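Local coordinates for sefir domain protein (Bacillus cereus F65185, PDB 5Y8E) that probably acts in signalling through SEFIR-SEFIR association, as a prokaryotic member of the STIR clan of interaction domains, at residues G106-G110 with E111-P115; Y135-L138 with E139-W143. All coordinates share one frame; numbering follows the deposited sequence. Where two conformers were deposited one is given.

Contact 1: G106-G110 with E111-P115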
ATOM      1  N   GLY A 106       0.231 -13.496   1.808  1.00 26.40           N
ATOM      2  CA  GLY A 106      -0.507 -14.744   1.829  1.00 24.58           C
ATOM      3  C   GLY A 106      -1.632 -14.758   0.813  1.00 25.41           C
ATOM      4  O   GLY A 106      -1.779 -13.831   0.011  1.00 24.03           O
ATOM      5  N   GLU A 107      -2.432 -15.817   0.850  1.00 19.09           N
ATOM      6  CA  GLU A 107      -3.479 -16.009  -0.137  1.00 19.68           C
ATOM      7  C   GLU A 107      -4.588 -16.891   0.416  1.00 22.08           C
ATOM      8  O   GLU A 107      -4.430 -17.538   1.455  1.00 23.58           O
ATOM      9  CB  GLU A 107      -2.895 -16.650  -1.396  1.00 19.97           C
ATOM     10  CG  GLU A 107      -2.309 -18.027  -1.153  1.00 22.63           C
ATOM     11  CD  GLU A 107      -1.850 -18.698  -2.425  1.00 27.50           C
ATOM     12  OE1 GLU A 107      -2.578 -19.580  -2.924  1.00 28.11           O
ATOM     13  OE2 GLU A 107      -0.761 -18.340  -2.921  1.00 29.17           O
ATOM     14  N   GLU A 108      -5.708 -16.920  -0.291  1.00 20.48           N
ATOM     15  CA  GLU A 108      -6.857 -17.711   0.120  1.00 25.27           C
ATOM     16  C   GLU A 108      -7.586 -18.202  -1.125  1.00 22.37           C
ATOM     17  O   GLU A 108      -7.795 -17.431  -2.065  1.00 22.86           O
ATOM     18  CB  GLU A 108      -7.786 -16.853   0.978  1.00 29.48           C
ATOM     19  CG  GLU A 108      -8.903 -17.612   1.658  1.00 40.65           C
ATOM     20  CD  GLU A 108      -9.624 -16.764   2.692  1.00 46.58           C
ATOM     21  OE1 GLU A 108     -10.035 -15.631   2.358  1.00 43.92           O
ATOM     22  OE2 GLU A 108      -9.771 -17.236   3.840  1.00 52.77           O
ATOM     23  N   ASN A 109      -7.953 -19.481  -1.138  1.00 23.67           N
ATOM     24  CA  ASN A 109      -8.658 -20.069  -2.275  1.00 25.07           C
ATOM     25  C   ASN A 109      -7.882 -19.857  -3.574  1.00 24.97           C
ATOM     26  O   ASN A 109      -8.468 -19.611  -4.630  1.00 25.61           O
ATOM     27  CB  ASN A 109     -10.070 -19.479  -2.390  1.00 37.85           C
ATOM     28  CG  ASN A 109     -10.820 -19.498  -1.069  1.00 45.39           C
ATOM     29  OD1 ASN A 109     -10.678 -20.430  -0.274  1.00 46.52           O
ATOM     30  ND2 ASN A 109     -11.623 -18.465  -0.828  1.00 48.41           N
ATOM     31  N   GLY A 110      -6.559 -19.913  -3.472  1.00 24.18           N
ATOM     32  CA  GLY A 110      -5.694 -19.782  -4.630  1.00 27.91           C
ATOM     33  C   GLY A 110      -5.567 -18.374  -5.184  1.00 30.17           C
ATOM     34  O   GLY A 110      -5.066 -18.192  -6.295  1.00 27.28           O
ATOM     35  N   GLU A 111      -6.015 -17.378  -4.423  1.00 22.19           N
ATOM     36  CA  GLU A 111      -5.927 -15.991  -4.881  1.00 22.21           C
ATOM     37  C   GLU A 111      -5.333 -15.060  -3.845  1.00 22.27           C
ATOM     38  O   GLU A 111      -5.476 -15.278  -2.641  1.00 19.49           O
ATOM     39  CB  GLU A 111      -7.300 -15.462  -5.284  1.00 26.33           C
ATOM     40  CG  GLU A 111      -7.954 -16.246  -6.396  1.00 35.77           C
ATOM     41  CD  GLU A 111      -9.412 -16.513  -6.112  1.00 52.51           C
ATOM     42  OE1 GLU A 111     -10.137 -15.548  -5.784  1.00 55.45           O
ATOM     43  OE2 GLU A 111      -9.834 -17.690  -6.202  1.00 60.31           O
ATOM     44  N   TYR A 112      -4.682 -14.009  -4.337  1.00 26.13           N
ATOM     45  CA  TYR A 112      -4.109 -12.973  -3.489  1.00 27.45           C
ATOM     46  C   TYR A 112      -5.158 -12.235  -2.673  1.00 21.84           C
ATOM     47  O   TYR A 112      -6.290 -12.026  -3.123  1.00 22.70           O
ATOM     48  CB  TYR A 112      -3.343 -11.960  -4.343  1.00 30.68           C
ATOM     49  CG  TYR A 112      -2.057 -12.500  -4.916  1.00 35.25           C
ATOM     50  CD1 TYR A 112      -1.309 -13.438  -4.221  1.00 36.93           C
ATOM     51  CD2 TYR A 112      -1.594 -12.074  -6.157  1.00 37.38           C
ATOM     52  CE1 TYR A 112      -0.142 -13.934  -4.736  1.00 40.44           C
ATOM     53  CE2 TYR A 112      -0.423 -12.564  -6.681  1.00 38.39           C
ATOM     54  CZ  TYR A 112       0.298 -13.496  -5.964  1.00 42.89           C
ATOM     55  OH  TYR A 112       1.472 -14.003  -6.473  1.00 47.45           O
ATOM     56  N   PHE A 113      -4.770 -11.849  -1.463  1.00 19.80           N
ATOM     57  CA  PHE A 113      -5.565 -10.920  -0.686  1.00 19.38           C
ATOM     58  C   PHE A 113      -5.511  -9.589  -1.408  1.00 31.35           C
ATOM     59  O   PHE A 113      -4.481  -8.917  -1.433  1.00 35.60           O
ATOM     60  CB  PHE A 113      -5.024 -10.801   0.736  1.00 15.26           C
ATOM     61  CG  PHE A 113      -5.178 -12.059   1.543  1.00 15.82           C
ATOM     62  CD1 PHE A 113      -6.414 -12.680   1.653  1.00 23.78           C
ATOM     63  CD2 PHE A 113      -4.083 -12.626   2.177  1.00 15.48           C
ATOM     64  CE1 PHE A 113      -6.557 -13.839   2.392  1.00 23.92           C
ATOM     65  CE2 PHE A 113      -4.219 -13.784   2.915  1.00 17.57           C
ATOM     66  CZ  PHE A 113      -5.457 -14.392   3.020  1.00 20.90           C
ATOM     67  N   LEU A 114      -6.621  -9.268  -2.055  1.00 16.26           N
ATOM     68  CA  LEU A 114      -6.785  -8.021  -2.780  0.53 21.33           C
ATOM     69  C   LEU A 114      -8.230  -7.608  -2.556  1.00 21.62           C
ATOM     70  O   LEU A 114      -9.131  -8.444  -2.666  1.00 23.32           O
ATOM     71  CB  LEU A 114      -6.526  -8.248  -4.270  0.53 22.84           C
ATOM     72  CG  LEU A 114      -5.936  -7.125  -5.120  0.53 21.62           C
ATOM     73  CD1 LEU A 114      -4.676  -6.602  -4.471  0.53 21.17           C
ATOM     74  CD2 LEU A 114      -5.628  -7.630  -6.510  0.53 21.28           C
ATOM     75  N   PRO A 115      -8.462  -6.329  -2.222  1.00 24.51           N
ATOM     76  CA  PRO A 115      -9.857  -5.912  -2.041  1.00 21.87           C
ATOM     77  C   PRO A 115     -10.653  -6.103  -3.328  1.00 25.26           C
ATOM     78  O   PRO A 115     -10.060  -5.988  -4.406  1.00 22.06           O
ATOM     79  CB  PRO A 115      -9.729  -4.427  -1.699  1.00 20.73           C
ATOM     80  CG  PRO A 115      -8.390  -4.322  -1.041  1.00 19.03           C
ATOM     81  CD  PRO A 115      -7.514  -5.272  -1.823  1.00 21.98           C
TER
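Glu111 pairs with Glu108 to close a beta hairpin with a two-residue loop, a type I' turn from Glu108 to Glu111. Its N donates to Glu108 O at 3.0 Å, and Glu108 N in return donates to Glu111 O at 2.9 Å. Asn109 and Gly110 supply the two positive phi angles of the turn. The Glu111 side chain, bent at chi2 (136°), folds back along the turn and brings OE2 to 2.8 Å from Asn109 O, a meeting of two acceptors. Tyr112 sits opposite Glu107 in a non-hydrogen-bonded pair whose side chains diverge; Gly106 O lies at the edge of its ring, 4.3 Å from CD1 of Tyr112.

Phe113 then lays its ring against the first strand. With CG beside its own backbone N (chi1 -67°), the ring lies along the chain of Gly106 to Glu108: Glu107 CA rests over one face, offset toward the rim, and CE2 comes to 3.4 Å from Glu107 N. CE1 of Phe113 meets Glu108 CB at 3.5 Å. The Glu108 chain runs on extended, crossing the ring at about a right angle, to where its OE2 forms a salt bridge with NZ of Lys67 in helix 67-75, a residue that Phe113 also touches. At the turn, two acceptors as close as Asn109 O and Glu111 OE2 would repel if the carboxylate is charged, which may favour its protonated form.

Contact 2: Y135-L138 with E139-W143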
ATOM      1  N   TYR A 135      11.566  -8.237  -2.112  1.00 11.67           N
ATOM      2  CA  TYR A 135      11.941  -6.855  -1.823  1.00 14.00           C
ATOM      3  C   TYR A 135      12.531  -6.181  -3.059  1.00 12.57           C
ATOM      4  O   TYR A 135      12.257  -5.007  -3.333  1.00 11.67           O
ATOM      5  CB  TYR A 135      12.925  -6.778  -0.649  1.00 13.63           C
ATOM      6  CG  TYR A 135      13.237  -5.349  -0.275  1.00  9.11           C
ATOM      7  CD1 TYR A 135      12.413  -4.649   0.594  1.00 12.12           C
ATOM      8  CD2 TYR A 135      14.330  -4.690  -0.820  1.00 10.62           C
ATOM      9  CE1 TYR A 135      12.675  -3.326   0.926  1.00 15.32           C
ATOM     10  CE2 TYR A 135      14.601  -3.365  -0.501  1.00 12.51           C
ATOM     11  CZ  TYR A 135      13.771  -2.695   0.373  1.00 13.74           C
ATOM     12  OH  TYR A 135      14.037  -1.383   0.699  1.00 14.29           O
ATOM     13  N   LYS A 136      13.348  -6.927  -3.795  1.00 12.23           N
ATOM     14  CA  LYS A 136      13.936  -6.419  -5.028  1.00 12.40           C
ATOM     15  C   LYS A 136      12.839  -6.004  -6.004  1.00 12.08           C
ATOM     16  O   LYS A 136      12.939  -4.959  -6.659  1.00 12.11           O
ATOM     17  CB  LYS A 136      14.834  -7.483  -5.657  1.00 15.93           C
ATOM     18  CG  LYS A 136      15.504  -7.072  -6.962  1.00 17.68           C
ATOM     19  CD  LYS A 136      16.347  -8.237  -7.488  1.00 28.18           C
ATOM     20  CE  LYS A 136      17.030  -7.902  -8.801  1.00 40.53           C
ATOM     21  NZ  LYS A 136      16.052  -7.681  -9.902  1.00 47.56           N
ATOM     22  N   GLU A 137      11.787  -6.814  -6.102  1.00 11.96           N
ATOM     23  CA  GLU A 137      10.696  -6.492  -7.015  1.00 13.41           C
ATOM     24  C   GLU A 137       9.893  -5.297  -6.522  1.00 11.24           C
ATOM     25  O   GLU A 137       9.480  -4.453  -7.321  1.00 13.76           O
ATOM     26  CB  GLU A 137       9.787  -7.704  -7.252  1.00 14.34           C
ATOM     27  CG  GLU A 137       8.571  -7.409  -8.139  1.00 15.58           C
ATOM     28  CD  GLU A 137       8.907  -7.104  -9.597  1.00 22.74           C
ATOM     29  OE1 GLU A 137      10.100  -7.095  -9.979  1.00 24.30           O
ATOM     30  OE2 GLU A 137       7.953  -6.879 -10.375  1.00 24.81           O
ATOM     31  N   LEU A 138       9.685  -5.207  -5.209  1.00 10.35           N
ATOM     32  CA  LEU A 138       8.994  -4.045  -4.637  1.00 10.25           C
ATOM     33  C   LEU A 138       9.753  -2.764  -4.965  1.00 10.29           C
ATOM     34  O   LEU A 138       9.162  -1.753  -5.364  1.00 10.86           O
ATOM     35  CB  LEU A 138       8.853  -4.189  -3.119  1.00 10.49           C
ATOM     36  CG  LEU A 138       8.351  -2.959  -2.357  1.00 10.45           C
ATOM     37  CD1 LEU A 138       6.949  -2.548  -2.814  1.00  8.50           C
ATOM     38  CD2 LEU A 138       8.358  -3.235  -0.860  1.00 12.73           C
ATOM     39  N   GLU A 139      11.069  -2.823  -4.802  1.00 11.84           N
ATOM     40  CA  GLU A 139      11.944  -1.692  -5.079  1.00 12.64           C
ATOM     41  C   GLU A 139      11.858  -1.287  -6.553  1.00 14.03           C
ATOM     42  O   GLU A 139      11.761  -0.094  -6.878  1.00 12.29           O
ATOM     43  CB  GLU A 139      13.365  -2.080  -4.692  1.00 16.25           C
ATOM     44  CG  GLU A 139      14.399  -1.010  -4.873  1.00 15.84           C
ATOM     45  CD  GLU A 139      15.765  -1.522  -4.510  1.00 16.83           C
ATOM     46  OE1 GLU A 139      16.243  -1.214  -3.396  1.00 17.46           O
ATOM     47  OE2 GLU A 139      16.348  -2.256  -5.331  1.00 17.98           O
ATOM     48  N   ARG A 140      11.883  -2.277  -7.443  1.00 10.61           N
ATOM     49  CA  ARG A 140      11.729  -2.028  -8.878  1.00 13.17           C
ATOM     50  C   ARG A 140      10.416  -1.312  -9.183  1.00 12.93           C
ATOM     51  O   ARG A 140      10.393  -0.325  -9.926  1.00 12.74           O
ATOM     52  CB  ARG A 140      11.789  -3.343  -9.667  1.00 14.17           C
ATOM     53  CG  ARG A 140      11.865  -3.132 -11.176  1.00 16.15           C
ATOM     54  CD  ARG A 140      11.670  -4.413 -11.976  1.00 18.50           C
ATOM     55  NE  ARG A 140      10.308  -4.929 -11.869  1.00 19.71           N
ATOM     56  CZ  ARG A 140       9.269  -4.441 -12.546  1.00 25.93           C
ATOM     57  NH1 ARG A 140       9.434  -3.419 -13.377  1.00 28.44           N
ATOM     58  NH2 ARG A 140       8.062  -4.970 -12.392  1.00 24.06           N
ATOM     59  N   LEU A 141       9.324  -1.815  -8.616  1.00 11.72           N
ATOM     60  CA  LEU A 141       7.998  -1.236  -8.858  1.00 12.14           C
ATOM     61  C   LEU A 141       7.897   0.202  -8.343  1.00 13.15           C
ATOM     62  O   LEU A 141       7.253   1.057  -8.963  1.00 11.75           O
ATOM     63  CB  LEU A 141       6.924  -2.110  -8.208  1.00 11.54           C
ATOM     64  CG  LEU A 141       6.694  -3.470  -8.870  1.00 16.52           C
ATOM     65  CD1 LEU A 141       5.914  -4.388  -7.950  1.00 12.35           C
ATOM     66  CD2 LEU A 141       5.958  -3.275 -10.187  1.00 16.49           C
ATOM     67  N   ILE A 142       8.529   0.466  -7.208  1.00  9.36           N
ATOM     68  CA  ILE A 142       8.523   1.808  -6.628  1.00 10.63           C
ATOM     69  C   ILE A 142       9.221   2.821  -7.539  1.00 12.07           C
ATOM     70  O   ILE A 142       8.709   3.924  -7.760  1.00 14.78           O
ATOM     71  CB  ILE A 142       9.138   1.805  -5.210  1.00 10.46           C
ATOM     72  CG1 ILE A 142       8.114   1.262  -4.203  1.00 10.93           C
ATOM     73  CG2 ILE A 142       9.597   3.210  -4.809  1.00 15.09           C
ATOM     74  CD1 ILE A 142       8.707   0.914  -2.837  1.00 10.58           C
ATOM     75  N   TRP A 143      10.363   2.432  -8.097  1.00 10.41           N
ATOM     76  CA  TRP A 143      11.153   3.327  -8.945  1.00 11.37           C
ATOM     77  C   TRP A 143      10.678   3.378 -10.397  1.00 13.68           C
ATOM     78  O   TRP A 143      11.096   4.236 -11.172  1.00 14.09           O
ATOM     79  CB  TRP A 143      12.642   2.952  -8.867  1.00 15.20           C
ATOM     80  CG  TRP A 143      13.291   3.455  -7.609  1.00 12.90           C
ATOM     81  CD1 TRP A 143      13.357   2.818  -6.395  1.00 12.41           C
ATOM     82  CD2 TRP A 143      13.940   4.719  -7.434  1.00 14.31           C
ATOM     83  NE1 TRP A 143      14.025   3.608  -5.485  1.00 13.92           N
ATOM     84  CE2 TRP A 143      14.390   4.780  -6.099  1.00 13.79           C
ATOM     85  CE3 TRP A 143      14.195   5.800  -8.282  1.00 15.52           C
ATOM     86  CZ2 TRP A 143      15.077   5.886  -5.594  1.00 13.02           C
ATOM     87  CZ3 TRP A 143      14.876   6.893  -7.782  1.00 17.70           C
ATOM     88  CH2 TRP A 143      15.314   6.927  -6.452  1.00 16.84           C
TER
HETATM   89  O   HOH W   1      15.190  -3.394  -7.524  1.00 16.21           O
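Helix 131-143, the last helix of the chain, carries this contact over its final turns, where Glu137 and Arg140 form an i to i+3 salt bridge. Arg140 grips the carboxylate side-on: its NE donates to OE1 of Glu137 at 2.9 Å, a nearly straight bond of 171°. Its NH2 donates to OE2 of Glu137 at 2.8 Å. Both oxygens lie close to the guanidinium plane, but the two flat groups are twisted 39° apart; OE1 is met from above the carboxylate plane and OE2 on its syn side, also out of the plane. The bend of Glu137 at chi2 (68°) and that of Arg140 at chi3 let the two chains run side by side in the same direction. Two bonds to separate oxygens restrict rotation of both groups.

In the alpha/beta arrangement of this SEFIR domain, the apolar side of the helix rests on the central sheet. Leu138 CD1 meets Ile142 CD1 at 3.9 Å, one turn apart, and both side chains touch Ile101 of strand 100-108. The i to i+4 backbone bonds run through this stretch, Ile142 N to Leu138 O at 3.0 Å among them. Leu141 CG packs 3.3 Å from Glu137 O.

Along a further flank, Glu139 reaches out beside Tyr135, its OE1 4.0 Å from ring atom CE2 of Tyr135. Ser30 OG is hydrogen-bonded to both that OE1 and the Tyr135 hydroxyl, tying the helix to the residue that follows helix 13-29. A water bridges the next turn, donating to Glu139 OE2 at 2.7 Å and also to Lys136 O.

Strand 100-108 is the element that relates the two contacts. Its end forms one arm of the hairpin in contact 1, while Ile101 and Ile103, nearer its start, receive the apolar side of the helix in contact 2. The centres lie about 21 Å apart and the nearest atoms about 10 Å, so the two do not touch. In the chain they come in series, with strand 124-125 between them; this strand pairs in parallel with 100-108, and its Leu124 touches Glu137 and Leu138. Contact 1 is a surface feature beside helix 67-75, whereas contact 2 is partly buried and also faces helix 13-29.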